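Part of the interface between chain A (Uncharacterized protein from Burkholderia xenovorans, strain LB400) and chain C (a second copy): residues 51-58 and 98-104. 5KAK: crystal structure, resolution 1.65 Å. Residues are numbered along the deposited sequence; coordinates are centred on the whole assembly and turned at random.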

ATOM      1  N   THR A  51     -11.881  15.470  -0.059  1.00 10.22           N
ATOM      2  CA  THR A  51     -12.309  14.466  -1.030  1.00  9.57           C
ATOM      3  C   THR A  51     -13.793  14.124  -0.914  1.00 15.71           C
ATOM      4  O   THR A  51     -14.347  14.002   0.180  1.00 13.42           O
ATOM      5  CB  THR A  51     -11.488  13.190  -0.849  1.00  8.89           C
ATOM      6  OG1 THR A  51     -11.656  12.723   0.488  1.00 10.74           O
ATOM      7  CG2 THR A  51     -10.015  13.457  -1.080  1.00 15.90           C
ATOM      8  N   ASP A  52     -14.437  13.951  -2.065  1.00 15.07           N
ATOM      9  CA  ASP A  52     -15.765  13.367  -2.135  1.00 13.89           C
ATOM     10  C   ASP A  52     -15.766  11.977  -2.743  1.00 14.25           C
ATOM     11  O   ASP A  52     -16.607  11.147  -2.372  1.00 14.65           O
ATOM     12  CB  ASP A  52     -16.714  14.269  -2.946  1.00 20.84           C
ATOM     13  CG  ASP A  52     -18.123  13.683  -3.083  1.00 34.14           C
ATOM     14  OD1 ASP A  52     -18.715  13.259  -2.064  1.00 36.42           O
ATOM     15  OD2 ASP A  52     -18.641  13.642  -4.222  1.00 36.46           O
ATOM     16  N   ILE A  53     -14.856  11.698  -3.675  1.00 11.76           N
ATOM     17  CA  ILE A  53     -14.740  10.354  -4.237  1.00 12.80           C
ATOM     18  C   ILE A  53     -13.261   9.980  -4.311  1.00 10.57           C
ATOM     19  O   ILE A  53     -12.458  10.714  -4.893  1.00 12.38           O
ATOM     20  CB  ILE A  53     -15.390  10.236  -5.629  1.00 18.44           C
ATOM     21  CG1 ILE A  53     -16.815  10.811  -5.632  1.00 19.10           C
ATOM     22  CG2 ILE A  53     -15.406   8.793  -6.034  1.00 12.80           C
ATOM     23  CD1 ILE A  53     -17.511  10.785  -6.990  1.00 21.34           C
ATOM     24  N   GLY A  54     -12.914   8.825  -3.759  1.00 10.27           N
ATOM     25  CA  GLY A  54     -11.551   8.357  -3.692  1.00  9.70           C
ATOM     26  C   GLY A  54     -11.225   7.951  -2.270  1.00 10.97           C
ATOM     27  O   GLY A  54     -12.031   7.285  -1.615  1.00 10.21           O
ATOM     28  N   PRO A  55     -10.043   8.321  -1.763  1.00  9.64           N
ATOM     29  CA  PRO A  55      -9.785   8.156  -0.322  1.00 14.30           C
ATOM     30  C   PRO A  55     -10.596   9.195   0.434  1.00 19.64           C
ATOM     31  O   PRO A  55     -10.398  10.391   0.252  1.00 13.46           O
ATOM     32  CB  PRO A  55      -8.276   8.402  -0.184  1.00  9.84           C
ATOM     33  CG  PRO A  55      -7.875   9.206  -1.401  1.00 11.02           C
ATOM     34  CD  PRO A  55      -8.941   8.996  -2.477  1.00  8.03           C
ATOM     35  N   LEU A  56     -11.512   8.736   1.275  1.00 13.31           N
ATOM     36  CA  LEU A  56     -12.406   9.652   1.959  1.00 10.78           C
ATOM     37  C   LEU A  56     -11.785  10.138   3.274  1.00  9.34           C
ATOM     38  O   LEU A  56     -10.783   9.601   3.773  1.00  8.99           O
ATOM     39  CB  LEU A  56     -13.762   8.986   2.220  1.00 10.44           C
ATOM     40  CG  LEU A  56     -14.580   8.647   0.962  1.00 10.92           C
ATOM     41  CD1 LEU A  56     -15.818   7.863   1.332  1.00 11.93           C
ATOM     42  CD2 LEU A  56     -14.953   9.919   0.192  1.00 25.22           C
ATOM     43  N   ASN A  57     -12.407  11.165   3.845  1.00 14.25           N
ATOM     44  CA  ASN A  57     -11.858  11.837   5.030  1.00 13.77           C
ATOM     45  C   ASN A  57     -10.424  12.292   4.777  1.00 10.42           C
ATOM     46  O   ASN A  57      -9.504  11.969   5.523  1.00 11.38           O
ATOM     47  CB  ASN A  57     -11.928  10.930   6.269  1.00 13.31           C
ATOM     48  CG  ASN A  57     -13.252  10.210   6.382  1.00 14.17           C
ATOM     49  OD1 ASN A  57     -14.286  10.836   6.607  1.00 15.18           O
ATOM     50  ND2 ASN A  57     -13.231   8.883   6.212  1.00 15.25           N
ATOM     51  N   GLN A  58     -10.229  13.015   3.677  1.00 12.57           N
ATOM     52  CA  GLN A  58      -8.906  13.479   3.290  1.00 12.41           C
ATOM     53  C   GLN A  58      -9.028  14.923   2.836  1.00 13.45           C
ATOM     54  O   GLN A  58     -10.000  15.294   2.175  1.00 11.71           O
ATOM     55  CB  GLN A  58      -8.326  12.599   2.173  1.00 12.09           C
ATOM     56  CG  GLN A  58      -6.929  12.974   1.698  1.00  8.74           C
ATOM     57  CD  GLN A  58      -6.465  12.062   0.567  1.00 11.87           C
ATOM     58  OE1 GLN A  58      -6.632  12.378  -0.600  1.00 12.33           O
ATOM     59  NE2 GLN A  58      -5.885  10.917   0.925  1.00 11.18           N
TER
ATOM     60  N   ARG C  98     -11.309   3.601   8.409  1.00 11.41           N
ATOM     61  CA  ARG C  98     -10.960   4.150   7.106  1.00 14.60           C
ATOM     62  C   ARG C  98     -12.147   3.999   6.174  1.00 11.38           C
ATOM     63  O   ARG C  98     -12.902   3.026   6.251  1.00 11.96           O
ATOM     64  CB  ARG C  98      -9.757   3.442   6.491  1.00 12.67           C
ATOM     65  CG  ARG C  98      -9.167   4.086   5.268  1.00 15.88           C
ATOM     66  CD  ARG C  98      -7.903   3.326   4.838  1.00 29.56           C
ATOM     67  NE  ARG C  98      -6.941   3.239   5.939  1.00 40.05           N
ATOM     68  CZ  ARG C  98      -6.775   2.173   6.727  1.00 44.80           C
ATOM     69  NH1 ARG C  98      -7.500   1.076   6.536  1.00 47.48           N
ATOM     70  NH2 ARG C  98      -5.883   2.206   7.713  1.00 32.29           N
ATOM     71  N   MET C  99     -12.285   4.957   5.269  1.00 10.03           N
ATOM     72  CA  MET C  99     -13.386   4.963   4.325  1.00  9.41           C
ATOM     73  C   MET C  99     -12.826   5.353   2.969  1.00  9.53           C
ATOM     74  O   MET C  99     -11.996   6.256   2.879  1.00 12.19           O
ATOM     75  CB  MET C  99     -14.495   5.932   4.748  1.00  9.72           C
ATOM     76  CG  MET C  99     -15.146   5.598   6.090  1.00 11.24           C
ATOM     77  SD  MET C  99     -15.995   7.029   6.758  1.00 16.98           S
ATOM     78  CE  MET C  99     -17.358   7.094   5.604  1.00 19.63           C
ATOM     79  N   GLN C 100     -13.247   4.626   1.932  1.00  8.88           N
ATOM     80  CA  GLN C 100     -12.932   4.948   0.539  1.00 12.58           C
ATOM     81  C   GLN C 100     -14.155   4.642  -0.315  1.00 13.07           C
ATOM     82  O   GLN C 100     -15.025   3.863   0.084  1.00 14.25           O
ATOM     83  CB  GLN C 100     -11.754   4.128  -0.013  1.00 16.08           C
ATOM     84  CG  GLN C 100     -10.620   3.825   0.939  1.00 24.67           C
ATOM     85  CD  GLN C 100      -9.722   2.747   0.387  1.00 27.27           C
ATOM     86  OE1 GLN C 100      -9.177   2.882  -0.710  1.00 29.54           O
ATOM     87  NE2 GLN C 100      -9.593   1.649   1.122  1.00 22.80           N
ATOM     88  N   ASN C 101     -14.206   5.230  -1.514  1.00 11.36           N
ATOM     89  CA  ASN C 101     -15.279   4.891  -2.442  1.00  8.57           C
ATOM     90  C   ASN C 101     -14.751   4.953  -3.871  1.00 13.49           C
ATOM     91  O   ASN C 101     -13.677   5.499  -4.147  1.00 11.11           O
ATOM     92  CB  ASN C 101     -16.530   5.783  -2.266  1.00 10.77           C
ATOM     93  CG  ASN C 101     -16.257   7.265  -2.510  1.00  9.67           C
ATOM     94  OD1 ASN C 101     -15.116   7.703  -2.471  1.00 14.48           O
ATOM     95  ND2 ASN C 101     -17.317   8.038  -2.765  1.00 10.62           N
ATOM     96  N   LYS C 102     -15.505   4.323  -4.769  1.00 10.88           N
ATOM     97  CA  LYS C 102     -15.170   4.242  -6.184  1.00 10.10           C
ATOM     98  C   LYS C 102     -16.452   4.427  -6.968  1.00  9.80           C
ATOM     99  O   LYS C 102     -17.535   4.079  -6.496  1.00 11.91           O
ATOM    100  CB  LYS C 102     -14.592   2.882  -6.613  1.00 16.12           C
ATOM    101  CG  LYS C 102     -13.504   2.278  -5.764  1.00 21.10           C
ATOM    102  CD  LYS C 102     -13.152   0.924  -6.334  1.00 18.20           C
ATOM    103  CE  LYS C 102     -12.094   0.253  -5.519  1.00 18.18           C
ATOM    104  NZ  LYS C 102     -11.731  -1.066  -6.079  1.00 14.11           N
ATOM    105  N   ILE C 103     -16.318   4.933  -8.183  1.00 13.15           N
ATOM    106  CA  ILE C 103     -17.428   4.989  -9.124  1.00 11.98           C
ATOM    107  C   ILE C 103     -17.181   3.933 -10.193  1.00 15.54           C
ATOM    108  O   ILE C 103     -16.180   3.991 -10.921  1.00 12.07           O
ATOM    109  CB  ILE C 103     -17.592   6.389  -9.733  1.00 12.50           C
ATOM    110  CG1 ILE C 103     -17.946   7.410  -8.648  1.00 12.06           C
ATOM    111  CG2 ILE C 103     -18.671   6.371 -10.846  1.00 15.62           C
ATOM    112  CD1 ILE C 103     -19.056   6.994  -7.717  1.00 14.06           C
ATOM    113  N   LEU C 104     -18.098   2.970 -10.282  1.00 10.37           N
ATOM    114  CA  LEU C 104     -18.029   1.850 -11.214  1.00 11.02           C
ATOM    115  C   LEU C 104     -19.104   2.008 -12.279  1.00 14.04           C
ATOM    116  O   LEU C 104     -20.225   2.428 -11.983  1.00 13.93           O
ATOM    117  CB  LEU C 104     -18.238   0.524 -10.473  1.00 11.11           C
ATOM    118  CG  LEU C 104     -17.352   0.240  -9.264  1.00 15.60           C
ATOM    119  CD1 LEU C 104     -17.825  -1.034  -8.539  1.00 14.65           C
ATOM    120  CD2 LEU C 104     -15.935   0.077  -9.733  1.00 17.54           C
TER
HETATM  121  O   HOH W   1     -10.779   7.440   5.857  1.00 14.56           O

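The contact is organised around Asn101(C), whose carboxamide reads the backbone of chain A with both of its polar atoms. Its OD1 accepts a hydrogen bond from Gly54(A) N at 2.8 Å, nearly straight at 162°, while its ND2 donates to Asp52(A) O at 3.2 Å. An asparagine suits this place because its amide carries a donor and an acceptor side by side, and here they meet a carbonyl and an NH two residues apart in the other chain. The CA-to-CB bond of Asn101(C) points sideways, but the p rotamer (chi1 61°) brings the end of the side chain in to chain A.

The backbones add two more hydrogen bonds around a single beta bridge that pairs Pro55(A) with Gln100(C), their CA atoms 4.6 Å apart. Asn101(C) N donates to Gly54(A) O over 3.0 Å, and Leu56(A) N donates to Met99(C) O, also over 3.0 Å. Proline, which has no NH to offer, thus sits between two residues whose backbone groups do the bonding, and its CA-to-CB bond points away from chain C. The carbonyl of Gly54(A) also receives a CA-H...O contact, with its O 3.3 Å from Gln100(C) CA. Glycine is called for at 54 by the backbone itself: at phi 129° and psi -137°, a CB would be jammed against the preceding carbonyl oxygen and would clash with Pro55(A) CD.

Beyond the bridge, Asn57(A) makes a weak hydrogen bond from ND2 to Met99(C) SD, 3.4 Å long but almost linear at 171°; the soft sulfur is a modest acceptor. Water 1 ties the same region together. It accepts from Asn57(A) ND2 at 2.9 Å and from Met99(C) N at 3.0 Å, and lies 3.0 Å from Leu56(A) O, placed to donate to it, so the backbone NH of Met99(C) reaches chain A through solvent while its carbonyl binds directly.

Apolar packing fills in around this polar framework. Leu56(A) and Met99(C) direct their CA-to-CB bonds toward one another's stretches and bring their CB atoms to 4.0 Å; Leu56(A) CD2 also lies 3.5 Å from Asn101(C) OD1. Farther along the strand, Ile53(A) extends its CD1 to 3.8 Å from Ile103(C) CG1, a contact between two buried hydrocarbon side chains. Together the stretches bury 447 Å², with Asn101(C) and Met99(C) the most covered: Asn101(C) contributes through its carboxamide and backbone NH, and Met99(C) through its backbone, its sulfur and the packing of its side chain against Leu56(A).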